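Local structure of uncharacterized protein Rv2277c (Mycobacterium tuberculosis, 5VUG) at residues A148-T161 with Q167-T179. The protein is uncharacterised, but contains a glycerophosphodiester phosphodiesterase domain with a TIM-barrel fold and is probably a phosphoric diester hydrolase. Residues are numbered along the deposited sequence; the frame is centred on the assembly and turned at random.
Sequences AGRSIVYSTNADIT and QEGLQVAESRDVT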
loop_
_atom_site.group_PDB
_atom_site.type_symbol
_atom_site.label_atom_id
_atom_site.label_comp_id
_atom_site.label_asym_id
_atom_site.label_seq_id
_atom_site.Cartn_x
_atom_site.Cartn_y
_atom_site.Cartn_z
ATOM N N ALA A 148 -18.720 14.412 -28.747
ATOM C CA ALA A 148 -18.667 14.465 -27.289
ATOM C C ALA A 148 -19.507 13.362 -26.656
ATOM O O ALA A 148 -19.153 12.851 -25.591
ATOM C CB ALA A 148 -19.088 15.845 -26.774
ATOM N N GLY A 149 -20.606 12.971 -27.304
ATOM C CA GLY A 149 -21.492 11.970 -26.747
ATOM C C GLY A 149 -20.941 10.564 -26.747
ATOM O O GLY A 149 -21.495 9.706 -26.050
ATOM N N ARG A 150 -19.874 10.305 -27.500
ATOM C CA ARG A 150 -19.267 8.979 -27.528
ATOM C C ARG A 150 -17.822 8.997 -27.052
ATOM O O ARG A 150 -17.102 8.014 -27.253
ATOM C CB ARG A 150 -19.387 8.325 -28.909
ATOM C CG ARG A 150 -18.597 9.013 -30.019
ATOM C CD ARG A 150 -18.852 8.265 -31.329
ATOM N NE ARG A 150 -18.276 8.912 -32.506
ATOM C CZ ARG A 150 -17.179 8.486 -33.130
ATOM N NH1 ARG A 150 -16.522 7.421 -32.680
ATOM N NH2 ARG A 150 -16.733 9.124 -34.204
ATOM N N SER A 151 -17.387 10.078 -26.402
ATOM C CA SER A 151 -16.002 10.218 -25.966
ATOM C C SER A 151 -15.926 10.360 -24.450
ATOM O O SER A 151 -16.745 11.062 -23.837
ATOM C CB SER A 151 -15.335 11.430 -26.645
ATOM O OG SER A 151 -15.360 11.295 -28.057
ATOM N N ILE A 152 -14.931 9.696 -23.853
ATOM C CA ILE A 152 -14.683 9.712 -22.411
ATOM C C ILE A 152 -13.283 10.274 -22.199
ATOM O O ILE A 152 -12.306 9.709 -22.700
ATOM C CB ILE A 152 -14.782 8.297 -21.816
ATOM C CG1 ILE A 152 -16.156 7.672 -22.094
ATOM C CG2 ILE A 152 -14.454 8.303 -20.309
ATOM C CD1 ILE A 152 -17.313 8.393 -21.431
ATOM N N VAL A 153 -13.178 11.376 -21.460
ATOM C CA VAL A 153 -11.880 11.978 -21.171
ATOM C C VAL A 153 -11.272 11.303 -19.951
ATOM O O VAL A 153 -11.907 11.225 -18.892
ATOM C CB VAL A 153 -12.011 13.492 -20.957
ATOM C CG1 VAL A 153 -10.666 14.079 -20.537
ATOM C CG2 VAL A 153 -12.533 14.151 -22.251
ATOM N N TYR A 154 -10.024 10.848 -20.093
ATOM C CA TYR A 154 -9.269 10.205 -19.029
ATOM C C TYR A 154 -7.978 10.975 -18.764
ATOM O O TYR A 154 -7.397 11.562 -19.675
ATOM C CB TYR A 154 -8.899 8.741 -19.391
ATOM C CG TYR A 154 -8.183 8.078 -18.238
ATOM C CD1 TYR A 154 -8.904 7.564 -17.161
ATOM C CD2 TYR A 154 -6.794 8.008 -18.194
ATOM C CE1 TYR A 154 -8.266 7.007 -16.073
ATOM C CE2 TYR A 154 -6.137 7.448 -17.105
ATOM C CZ TYR A 154 -6.877 6.940 -16.052
ATOM O OH TYR A 154 -6.223 6.389 -14.971
ATOM N N SER A 155 -7.523 10.953 -17.506
ATOM C CA SER A 155 -6.169 11.385 -17.165
ATOM C C SER A 155 -5.737 10.717 -15.866
ATOM O O SER A 155 -6.562 10.462 -14.985
ATOM C CB SER A 155 -6.072 12.912 -17.013
ATOM O OG SER A 155 -4.739 13.330 -16.734
ATOM N N THR A 156 -4.426 10.464 -15.737
ATOM C CA THR A 156 -3.903 10.107 -14.417
ATOM C C THR A 156 -3.854 11.300 -13.463
ATOM O O THR A 156 -3.667 11.099 -12.254
ATOM C CB THR A 156 -2.491 9.514 -14.519
ATOM O OG1 THR A 156 -1.619 10.490 -15.100
ATOM C CG2 THR A 156 -2.470 8.228 -15.370
ATOM N N ASN A 157 -4.028 12.522 -13.968
ATOM C CA ASN A 157 -3.770 13.755 -13.232
ATOM C C ASN A 157 -5.103 14.379 -12.830
ATOM O O ASN A 157 -5.908 14.748 -13.692
ATOM C CB ASN A 157 -2.976 14.711 -14.126
ATOM C CG ASN A 157 -2.541 15.975 -13.411
ATOM O OD1 ASN A 157 -3.251 16.512 -12.561
ATOM N ND2 ASN A 157 -1.361 16.469 -13.769
ATOM N N ALA A 158 -5.320 14.514 -11.520
ATOM C CA ALA A 158 -6.584 15.044 -11.017
ATOM C C ALA A 158 -6.866 16.455 -11.519
ATOM O O ALA A 158 -8.035 16.838 -11.656
ATOM C CB ALA A 158 -6.582 15.012 -9.488
ATOM N N ASP A 159 -5.823 17.249 -11.784
ATOM C CA ASP A 159 -6.058 18.612 -12.255
ATOM C C ASP A 159 -6.639 18.622 -13.661
ATOM O O ASP A 159 -7.437 19.507 -13.998
ATOM C CB ASP A 159 -4.759 19.415 -12.244
ATOM C CG ASP A 159 -4.182 19.586 -10.855
ATOM O OD1 ASP A 159 -4.961 19.639 -9.878
ATOM O OD2 ASP A 159 -2.940 19.679 -10.746
ATOM N N ILE A 160 -6.237 17.661 -14.491
ATOM C CA ILE A 160 -6.790 17.544 -15.836
ATOM C C ILE A 160 -8.240 17.065 -15.782
ATOM O O ILE A 160 -9.112 17.605 -16.474
ATOM C CB ILE A 160 -5.889 16.640 -16.701
ATOM C CG1 ILE A 160 -4.518 17.308 -16.876
ATOM C CG2 ILE A 160 -6.526 16.371 -18.046
ATOM C CD1 ILE A 160 -3.526 16.487 -17.648
ATOM N N THR A 161 -8.517 16.042 -14.963
ATOM C CA THR A 161 -9.893 15.598 -14.744
ATOM C C THR A 161 -10.797 16.759 -14.327
ATOM O O THR A 161 -11.895 16.927 -14.866
ATOM C CB THR A 161 -9.923 14.500 -13.668
ATOM O OG1 THR A 161 -9.094 13.407 -14.073
ATOM C CG2 THR A 161 -11.345 13.991 -13.443
ATOM N N GLN A 167 -15.708 21.812 -18.557
ATOM C CA GLN A 167 -16.102 22.055 -19.942
ATOM C C GLN A 167 -17.493 21.489 -20.199
ATOM O O GLN A 167 -17.739 20.297 -19.980
ATOM C CB GLN A 167 -15.118 21.412 -20.922
ATOM C CG GLN A 167 -13.707 21.959 -20.871
ATOM C CD GLN A 167 -13.572 23.344 -21.501
ATOM O OE1 GLN A 167 -14.305 23.709 -22.428
ATOM N NE2 GLN A 167 -12.630 24.121 -20.991
ATOM N N GLU A 168 -18.382 22.342 -20.704
ATOM C CA GLU A 168 -19.756 21.948 -20.979
ATOM C C GLU A 168 -19.805 20.796 -21.974
ATOM O O GLU A 168 -19.167 20.840 -23.029
ATOM C CB GLU A 168 -20.519 23.151 -21.541
ATOM C CG GLU A 168 -21.879 22.818 -22.135
ATOM C CD GLU A 168 -22.890 22.378 -21.090
ATOM O OE1 GLU A 168 -22.686 22.684 -19.894
ATOM O OE2 GLU A 168 -23.889 21.729 -21.468
ATOM N N GLY A 169 -20.561 19.754 -21.625
ATOM C CA GLY A 169 -20.824 18.655 -22.525
ATOM C C GLY A 169 -19.807 17.530 -22.516
ATOM O O GLY A 169 -20.045 16.506 -23.167
ATOM N N LEU A 170 -18.686 17.673 -21.810
ATOM C CA LEU A 170 -17.661 16.634 -21.827
ATOM C C LEU A 170 -18.010 15.533 -20.838
ATOM O O LEU A 170 -18.389 15.808 -19.695
ATOM C CB LEU A 170 -16.291 17.206 -21.468
ATOM C CG LEU A 170 -15.499 17.969 -22.524
ATOM C CD1 LEU A 170 -14.050 18.113 -22.094
ATOM C CD2 LEU A 170 -15.601 17.264 -23.851
ATOM N N GLN A 171 -17.878 14.286 -21.280
ATOM C CA GLN A 171 -17.968 13.138 -20.389
ATOM C C GLN A 171 -16.575 12.837 -19.857
ATOM O O GLN A 171 -15.625 12.714 -20.639
ATOM C CB GLN A 171 -18.465 11.916 -21.154
ATOM C CG GLN A 171 -19.818 12.068 -21.814
ATOM C CD GLN A 171 -20.282 10.745 -22.394
ATOM O OE1 GLN A 171 -19.932 10.389 -23.527
ATOM N NE2 GLN A 171 -21.039 9.990 -21.607
ATOM N N VAL A 172 -16.450 12.699 -18.536
ATOM C CA VAL A 172 -15.140 12.598 -17.899
ATOM C C VAL A 172 -15.086 11.358 -17.012
ATOM O O VAL A 172 -15.994 11.120 -16.206
ATOM C CB VAL A 172 -14.813 13.873 -17.093
ATOM C CG1 VAL A 172 -13.412 13.803 -16.515
ATOM C CG2 VAL A 172 -15.002 15.140 -17.964
ATOM N N ALA A 173 -14.018 10.577 -17.152
ATOM C CA ALA A 173 -13.812 9.439 -16.267
ATOM C C ALA A 173 -13.551 9.910 -14.839
ATOM O O ALA A 173 -13.098 11.032 -14.594
ATOM C CB ALA A 173 -12.624 8.601 -16.738
ATOM N N GLU A 174 -13.845 9.025 -13.888
ATOM C CA GLU A 174 -13.471 9.272 -12.504
ATOM C C GLU A 174 -11.974 9.554 -12.418
ATOM O O GLU A 174 -11.174 8.950 -13.137
ATOM C CB GLU A 174 -13.814 8.042 -11.663
ATOM C CG GLU A 174 -13.373 8.173 -10.228
ATOM C CD GLU A 174 -14.023 7.164 -9.329
ATOM O OE1 GLU A 174 -13.540 6.010 -9.292
ATOM O OE2 GLU A 174 -15.020 7.535 -8.665
ATOM N N SER A 175 -11.590 10.481 -11.536
ATOM C CA SER A 175 -10.168 10.764 -11.365
ATOM C C SER A 175 -9.429 9.526 -10.859
ATOM O O SER A 175 -9.968 8.707 -10.102
ATOM C CB SER A 175 -9.952 11.919 -10.388
ATOM O OG SER A 175 -10.192 11.498 -9.062
ATOM N N ARG A 176 -8.178 9.383 -11.291
ATOM C CA ARG A 176 -7.397 8.233 -10.846
ATOM C C ARG A 176 -7.205 8.245 -9.330
ATOM O O ARG A 176 -7.219 7.187 -8.690
ATOM C CB ARG A 176 -6.061 8.172 -11.588
ATOM C CG ARG A 176 -5.235 6.926 -11.286
ATOM C CD ARG A 176 -4.054 6.841 -12.228
ATOM N NE ARG A 176 -3.270 5.619 -12.062
ATOM C CZ ARG A 176 -3.216 4.644 -12.967
ATOM N NH1 ARG A 176 -3.913 4.727 -14.102
ATOM N NH2 ARG A 176 -2.459 3.584 -12.741
ATOM N N ASP A 177 -7.042 9.430 -8.731
ATOM C CA ASP A 177 -6.904 9.495 -7.275
ATOM C C ASP A 177 -8.071 8.811 -6.570
ATOM O O ASP A 177 -7.874 8.068 -5.600
ATOM C CB ASP A 177 -6.811 10.946 -6.791
ATOM C CG ASP A 177 -5.482 11.608 -7.118
ATOM O OD1 ASP A 177 -4.503 10.898 -7.422
ATOM O OD2 ASP A 177 -5.416 12.859 -7.040
ATOM N N VAL A 178 -9.297 9.063 -7.035
ATOM C CA VAL A 178 -10.471 8.498 -6.371
ATOM C C VAL A 178 -10.579 7.000 -6.642
ATOM O O VAL A 178 -10.818 6.200 -5.726
ATOM C CB VAL A 178 -11.742 9.258 -6.795
ATOM C CG1 VAL A 178 -12.989 8.556 -6.254
ATOM C CG2 VAL A 178 -11.682 10.703 -6.296
ATOM N N THR A 179 -10.404 6.596 -7.902
ATOM C CA THR A 179 -10.427 5.174 -8.239
ATOM C C THR A 179 -9.409 4.399 -7.412
ATOM O O THR A 179 -9.729 3.350 -6.831
ATOM C CB THR A 179 -10.132 4.999 -9.731
ATOM O OG1 THR A 179 -11.193 5.578 -10.501
ATOM C CG2 THR A 179 -9.992 3.511 -10.092
HETATM O O HOH W 1 -17.102 13.752 -23.990
HETATM O O HOH W 2 -7.295 11.832 -12.742
HETATM O O HOH W 3 -9.376 9.903 -14.939
HETATM O O HOH W 4 -6.100 11.639 -10.277
HETATM O O HOH W 5 -3.253 9.756 -9.669
HETATM O O HOH W 6 -3.604 13.457 -9.454
#
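R176 crosses Y154 at a slant, its NH1 donating to OH of Y154 over 3.0 Å, the oxygen lying close to the guanidinium plane while the phenol ring is turned 76° from it. R176 leaves its backbone with CG anti to N (chi1 -174°) and stays extended as far as NE, which carries the charged group from the start of helix 176-189 to the phenol. T156 runs alongside the arginine and points the same way, its CG2 3.8 Å from CD of R176. The other guanidinium nitrogens are engaged by carboxylates, NH2 by E205 and NE by E214 of the second subunit, so that three partners on three nitrogens fix the rotation of the group. Farther back along the ring's edge, near its plane, CD1 of Y154 rests against CB of A173 (3.9 Å). The backbones here illustrate the beta-alpha-beta crossover of a TIM barrel: the chain leaves strand 151-154, runs through helix 158-165 and comes back as the parallel strand 171-172. V153 joins the strands twice, its N donating to O of Q171 (2.9 Å) and its O accepting from N of A173 (2.8 Å). I152 and A173 meet through CG2 and CB, whereas V153 faces the connecting helix's side of the sheet, as does V172. There T161 reaches back from the helix; with CG2 anti to N (chi1 -58° for OG1), its methyl touches CG1 of V172 at 3.7 Å. Water stitches both ends of the pairing. One molecule gives its protons to O of A148 and O of S151 and accepts from N of Q171; another links O of S155, OG1 of T161 and N of R176, the last bond being 3.0 Å. Where the two helices begin, further water bridges O of T156 to OD1 of D177, a carboxylate also paired with R180.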